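Local coordinates for protein alpha-galacturonidase (Bacillus subtilis, PDB 3FEF) that hydrolyses alpha-1,4-linked galacturonides such as digalacturonate to release alpha-D-galacturonate, as a tetrameric family 4 glycosidase that needs NAD(+) and manganese, at residues V155-F160 and V345-Q350; A400-T405 and G409-A414. All coordinates share one frame; numbering follows the deposited sequence.

Interaction 1 of 2, residues V155-F160 and V345-Q350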
loop_
_atom_site.group_PDB
_atom_site.type_symbol
_atom_site.label_atom_id
_atom_site.label_comp_id
_atom_site.label_asym_id
_atom_site.label_seq_id
_atom_site.Cartn_x
_atom_site.Cartn_y
_atom_site.Cartn_z
ATOM N N VAL A 155 -1.687 -3.025 22.091
ATOM C CA VAL A 155 -1.577 -1.864 22.974
ATOM C C VAL A 155 -0.114 -1.613 23.259
ATOM O O VAL A 155 0.329 -0.471 23.272
ATOM C CB VAL A 155 -2.391 -2.057 24.294
ATOM C CG1 VAL A 155 -2.030 -0.975 25.351
ATOM C CG2 VAL A 155 -3.896 -2.060 23.998
ATOM N N LEU A 156 0.651 -2.685 23.478
ATOM C CA LEU A 156 2.091 -2.522 23.651
ATOM C C LEU A 156 2.697 -1.647 22.526
ATOM O O LEU A 156 3.438 -0.694 22.790
ATOM C CB LEU A 156 2.787 -3.892 23.733
ATOM C CG LEU A 156 2.434 -4.725 24.964
ATOM C CD1 LEU A 156 3.186 -6.066 25.030
ATOM C CD2 LEU A 156 2.682 -3.879 26.238
ATOM N N TYR A 157 2.397 -1.981 21.269
ATOM C CA TYR A 157 2.988 -1.261 20.150
ATOM C C TYR A 157 2.436 0.155 20.001
ATOM O O TYR A 157 3.153 1.054 19.569
ATOM C CB TYR A 157 2.818 -2.034 18.825
ATOM C CG TYR A 157 3.831 -3.144 18.662
ATOM C CD1 TYR A 157 3.558 -4.426 19.124
ATOM C CD2 TYR A 157 5.067 -2.903 18.083
ATOM C CE1 TYR A 157 4.481 -5.450 18.999
ATOM C CE2 TYR A 157 6.013 -3.937 17.946
ATOM C CZ TYR A 157 5.701 -5.202 18.411
ATOM O OH TYR A 157 6.609 -6.235 18.300
ATOM N N LYS A 158 1.167 0.343 20.339
ATOM C CA LYS A 158 0.547 1.651 20.208
ATOM C C LYS A 158 1.148 2.610 21.219
ATOM O O LYS A 158 1.337 3.800 20.944
ATOM C CB LYS A 158 -0.970 1.573 20.396
ATOM C CG LYS A 158 -1.717 0.901 19.243
ATOM C CD LYS A 158 -3.209 0.692 19.570
ATOM C CE LYS A 158 -4.009 1.981 19.430
ATOM N NZ LYS A 158 -4.268 2.325 17.985
ATOM N N VAL A 159 1.467 2.095 22.388
ATOM C CA VAL A 159 1.951 2.957 23.449
ATOM C C VAL A 159 3.472 3.103 23.398
ATOM O O VAL A 159 4.017 4.149 23.754
ATOM C CB VAL A 159 1.497 2.443 24.824
ATOM C CG1 VAL A 159 2.040 3.333 25.935
ATOM C CG2 VAL A 159 -0.026 2.375 24.861
ATOM N N PHE A 160 4.152 2.061 22.931
ATOM C CA PHE A 160 5.614 2.103 22.743
ATOM C C PHE A 160 5.928 1.535 21.363
ATOM O O PHE A 160 6.196 0.333 21.231
ATOM C CB PHE A 160 6.272 1.278 23.849
ATOM C CG PHE A 160 7.777 1.163 23.744
ATOM C CD1 PHE A 160 8.529 2.079 23.000
ATOM C CD2 PHE A 160 8.439 0.161 24.435
ATOM C CE1 PHE A 160 9.904 1.967 22.907
ATOM C CE2 PHE A 160 9.829 0.041 24.358
ATOM C CZ PHE A 160 10.567 0.955 23.591
ATOM N N VAL A 345 4.097 -17.085 16.094
ATOM C CA VAL A 345 3.974 -16.028 17.067
ATOM C C VAL A 345 3.040 -14.917 16.592
ATOM O O VAL A 345 2.718 -14.800 15.410
ATOM C CB VAL A 345 5.342 -15.385 17.363
ATOM C CG1 VAL A 345 6.367 -16.440 17.770
ATOM C CG2 VAL A 345 5.827 -14.630 16.159
ATOM N N ASN A 346 2.653 -14.073 17.536
ATOM C CA ASN A 346 1.811 -12.943 17.267
ATOM C C ASN A 346 2.642 -11.661 17.172
ATOM O O ASN A 346 3.381 -11.329 18.085
ATOM C CB ASN A 346 0.741 -12.838 18.361
ATOM C CG ASN A 346 -0.336 -13.890 18.213
ATOM O OD1 ASN A 346 -1.428 -13.587 17.741
ATOM N ND2 ASN A 346 -0.032 -15.143 18.588
HETATM N N MSE A 347 2.478 -10.940 16.070
HETATM C CA MSE A 347 3.205 -9.713 15.815
HETATM C C MSE A 347 2.432 -8.802 14.868
HETATM O O MSE A 347 1.600 -9.267 14.105
HETATM C CB MSE A 347 4.517 -10.050 15.127
HETATM C CG MSE A 347 5.514 -10.630 16.068
HETATM SE SE MSE A 347 7.204 -10.713 15.163
HETATM C CE MSE A 347 7.855 -8.990 15.844
ATOM N N PRO A 348 2.763 -7.509 14.871
ATOM C CA PRO A 348 2.156 -6.573 13.917
ATOM C C PRO A 348 2.290 -7.068 12.473
ATOM O O PRO A 348 3.363 -7.515 12.056
ATOM C CB PRO A 348 2.972 -5.287 14.094
ATOM C CG PRO A 348 3.630 -5.397 15.520
ATOM C CD PRO A 348 3.855 -6.908 15.669
ATOM N N ASN A 349 1.211 -6.956 11.710
ATOM C CA ASN A 349 1.195 -7.361 10.302
ATOM C C ASN A 349 1.948 -6.355 9.447
ATOM O O ASN A 349 1.630 -5.174 9.448
ATOM C CB ASN A 349 -0.267 -7.459 9.825
ATOM C CG ASN A 349 -0.423 -8.148 8.455
ATOM O OD1 ASN A 349 0.366 -9.001 8.083
ATOM N ND2 ASN A 349 -1.498 -7.803 7.731
ATOM N N GLN A 350 2.939 -6.835 8.700
ATOM C CA GLN A 350 3.653 -6.024 7.740
ATOM C C GLN A 350 3.653 -6.757 6.401
ATOM O O GLN A 350 4.550 -6.583 5.597
ATOM C CB GLN A 350 5.081 -5.787 8.207
ATOM C CG GLN A 350 5.178 -5.052 9.528
ATOM C CD GLN A 350 4.658 -3.640 9.427
ATOM O OE1 GLN A 350 3.998 -3.133 10.336
ATOM N NE2 GLN A 350 4.946 -2.990 8.311
#
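Y157 and P348 meet in a CH-pi contact that carries most of this interface. CG of P348 sits over the middle of the Y157 ring, 3.5 Å from the centroid and 7° off the ring normal, so the proline corner points almost straight down onto the aromatic face. All six ring carbons lie at similar range from it, the closest approach being 3.6 Å from Y157 CZ to P348 CG. CD of P348 leans over the hydroxyl-bearing side of the ring and comes within 3.7 Å of Y157 CE1. The two side chains run at about a right angle to each other. With CG of Y157 anti to its own carbonyl carbon (chi1 -80°), the ring leaves the last turn of helix 149-159 and reaches the strand.

A lighter van der Waals contact is added by M347, a selenomethionine whose chain bends at chi3 (94°) and brings its methyl CE to 3.9 Å from Y157 OH. The polar need of that hydroxyl is met by a hydrogen bond to the backbone O of A165, which ties down the far end of the ring. Without the phenol ring, as with an alanine here, P348 would probably lose its aromatic partner and A165 O this hydroxyl, with a gap opened between helix and strand.

The small contact brings the end of a helix from the NAD-binding, Rossmann-type part of the family 4 glycosidase fold against strand 341-348 of its C-terminal part.

Interaction 2 of 2, residues A400-T405 and G409-A414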
loop_
_atom_site.group_PDB
_atom_site.type_symbol
_atom_site.label_atom_id
_atom_site.label_comp_id
_atom_site.label_asym_id
_atom_site.label_seq_id
_atom_site.Cartn_x
_atom_site.Cartn_y
_atom_site.Cartn_z
ATOM N N ALA A 400 -8.754 -1.364 21.215
ATOM C CA ALA A 400 -7.484 -0.798 21.635
ATOM C C ALA A 400 -7.565 0.717 21.661
ATOM O O ALA A 400 -7.161 1.344 22.638
ATOM C CB ALA A 400 -6.348 -1.269 20.728
ATOM N N ASP A 401 -8.094 1.314 20.598
ATOM C CA ASP A 401 -8.300 2.763 20.604
ATOM C C ASP A 401 -9.257 3.201 21.716
ATOM O O ASP A 401 -8.932 4.099 22.496
ATOM C CB ASP A 401 -8.814 3.260 19.261
ATOM C CG ASP A 401 -7.811 3.079 18.170
ATOM O OD1 ASP A 401 -6.597 3.255 18.453
ATOM O OD2 ASP A 401 -8.228 2.750 17.031
ATOM N N ALA A 402 -10.432 2.575 21.774
ATOM C CA ALA A 402 -11.428 2.932 22.772
ATOM C C ALA A 402 -10.811 2.935 24.166
ATOM O O ALA A 402 -11.032 3.865 24.958
ATOM C CB ALA A 402 -12.630 2.000 22.717
ATOM N N GLY A 403 -10.033 1.900 24.463
ATOM C CA GLY A 403 -9.376 1.797 25.765
ATOM C C GLY A 403 -8.415 2.931 26.053
ATOM O O GLY A 403 -8.479 3.529 27.105
ATOM N N LEU A 404 -7.525 3.241 25.116
ATOM C CA LEU A 404 -6.552 4.324 25.315
ATOM C C LEU A 404 -7.167 5.730 25.407
ATOM O O LEU A 404 -6.594 6.631 26.033
ATOM C CB LEU A 404 -5.495 4.307 24.207
ATOM C CG LEU A 404 -4.547 3.104 24.248
ATOM C CD1 LEU A 404 -3.763 3.013 22.963
ATOM C CD2 LEU A 404 -3.621 3.181 25.463
ATOM N N THR A 405 -8.321 5.919 24.783
ATOM C CA THR A 405 -8.963 7.228 24.758
ATOM C C THR A 405 -10.239 7.249 25.592
ATOM O O THR A 405 -10.974 8.213 25.560
ATOM C CB THR A 405 -9.286 7.689 23.310
ATOM O OG1 THR A 405 -10.327 6.872 22.760
ATOM C CG2 THR A 405 -8.036 7.608 22.410
ATOM N N GLY A 409 -18.269 4.920 23.480
ATOM C CA GLY A 409 -19.053 4.895 22.257
ATOM C C GLY A 409 -18.401 3.994 21.215
ATOM O O GLY A 409 -19.053 3.136 20.621
ATOM N N LEU A 410 -17.100 4.161 21.008
ATOM C CA LEU A 410 -16.398 3.345 20.011
ATOM C C LEU A 410 -16.356 1.861 20.402
ATOM O O LEU A 410 -16.495 0.975 19.547
ATOM C CB LEU A 410 -14.990 3.874 19.758
ATOM C CG LEU A 410 -14.160 3.010 18.800
ATOM C CD1 LEU A 410 -14.742 3.104 17.391
ATOM C CD2 LEU A 410 -12.693 3.416 18.817
ATOM N N ALA A 411 -16.179 1.595 21.690
ATOM C CA ALA A 411 -16.181 0.222 22.204
ATOM C C ALA A 411 -17.532 -0.461 21.982
ATOM O O ALA A 411 -17.603 -1.655 21.721
ATOM C CB ALA A 411 -15.812 0.209 23.686
ATOM N N PHE A 412 -18.606 0.304 22.086
ATOM C CA PHE A 412 -19.940 -0.238 21.830
ATOM C C PHE A 412 -20.133 -0.609 20.353
ATOM O O PHE A 412 -20.796 -1.595 20.034
ATOM C CB PHE A 412 -21.032 0.742 22.294
ATOM C CG PHE A 412 -22.424 0.178 22.194
ATOM C CD1 PHE A 412 -22.711 -1.081 22.715
ATOM C CD2 PHE A 412 -23.423 0.877 21.551
ATOM C CE1 PHE A 412 -23.968 -1.613 22.618
ATOM C CE2 PHE A 412 -24.692 0.353 21.444
ATOM C CZ PHE A 412 -24.969 -0.896 21.983
ATOM N N GLN A 413 -19.553 0.188 19.456
ATOM C CA GLN A 413 -19.534 -0.153 18.030
ATOM C C GLN A 413 -18.874 -1.506 17.793
ATOM O O GLN A 413 -19.403 -2.335 17.062
ATOM C CB GLN A 413 -18.816 0.925 17.222
ATOM C CG GLN A 413 -19.466 2.292 17.368
ATOM C CD GLN A 413 -20.901 2.261 16.895
ATOM O OE1 GLN A 413 -21.803 2.787 17.554
ATOM N NE2 GLN A 413 -21.127 1.619 15.758
ATOM N N ALA A 414 -17.725 -1.736 18.416
ATOM C CA ALA A 414 -17.079 -3.039 18.292
ATOM C C ALA A 414 -18.009 -4.114 18.873
ATOM O O ALA A 414 -18.301 -5.122 18.221
ATOM C CB ALA A 414 -15.720 -3.035 19.001
#
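An antiparallel helical hairpin is closed here: helix 383-405 turns back within a few residues into helix 408-417, and the segments 400-405 and 409-414 pack just beside the turn. Their axes approach to 8.5 Å, with 159° between their directions. Alanines make this spacing possible. CB of A402 points at the second helix and touches it at A411, 3.7 Å from the backbone N and 3.8 Å from CB, methyl against methyl, at the place where the two backbones come nearest.

L410 fills in beside this pair. Its CG is anti to the backbone N (chi1 176°), which carries the branch across to the first helix, where CD2 does the touching. That methyl lies 3.8 Å from the backbone N of A402 and 3.9 Å from CB of D401, and it also grazes the methyl of A402. The side-chain contact is thus one of aliphatic carbons, which also touch backbone N atoms, and D401 offers it just the methylene at the base of its side chain; its carboxylate makes a salt bridge through OD1 with K158.

Within the first helix, T405 folds its hydroxyl back: OG1 donates to the backbone O of D401 at 3.1 Å, from 47° out of the carbonyl plane. The same oxygen accepts T405 N, so two donors of one residue share it, close to where the chain reverses.

Around the hairpin, A411 rests on L120 of helix 112-136 and F432 of helix 425-435, while L404 packs on helix 112-136 and on V159 of helix 149-159. L410 also meets K383 of a neighbouring subunit, placing the second helix near an interface of the tetramer.

In the fold
Helix 149-159 is the common element: Y157 faces the strand of interaction 1, while K158 and V159 face the first helix of interaction 2. K158 NZ makes a salt bridge of 2.6 Å with D401 OD1, and V159 CG2 packs 3.7 Å from L404 CD2. This Rossmann-side helix thus touches both strand 341-348 and helix 383-405 of the C-terminal region, although the centres of the two interactions are 18 Å apart. Interaction 1 is the nearer to the catalytic centre: the side chain of M347 is about 12 Å from that of C169, which together with H206 binds the magnesium ion seen here. Interaction 2 lies away from the annotated sites.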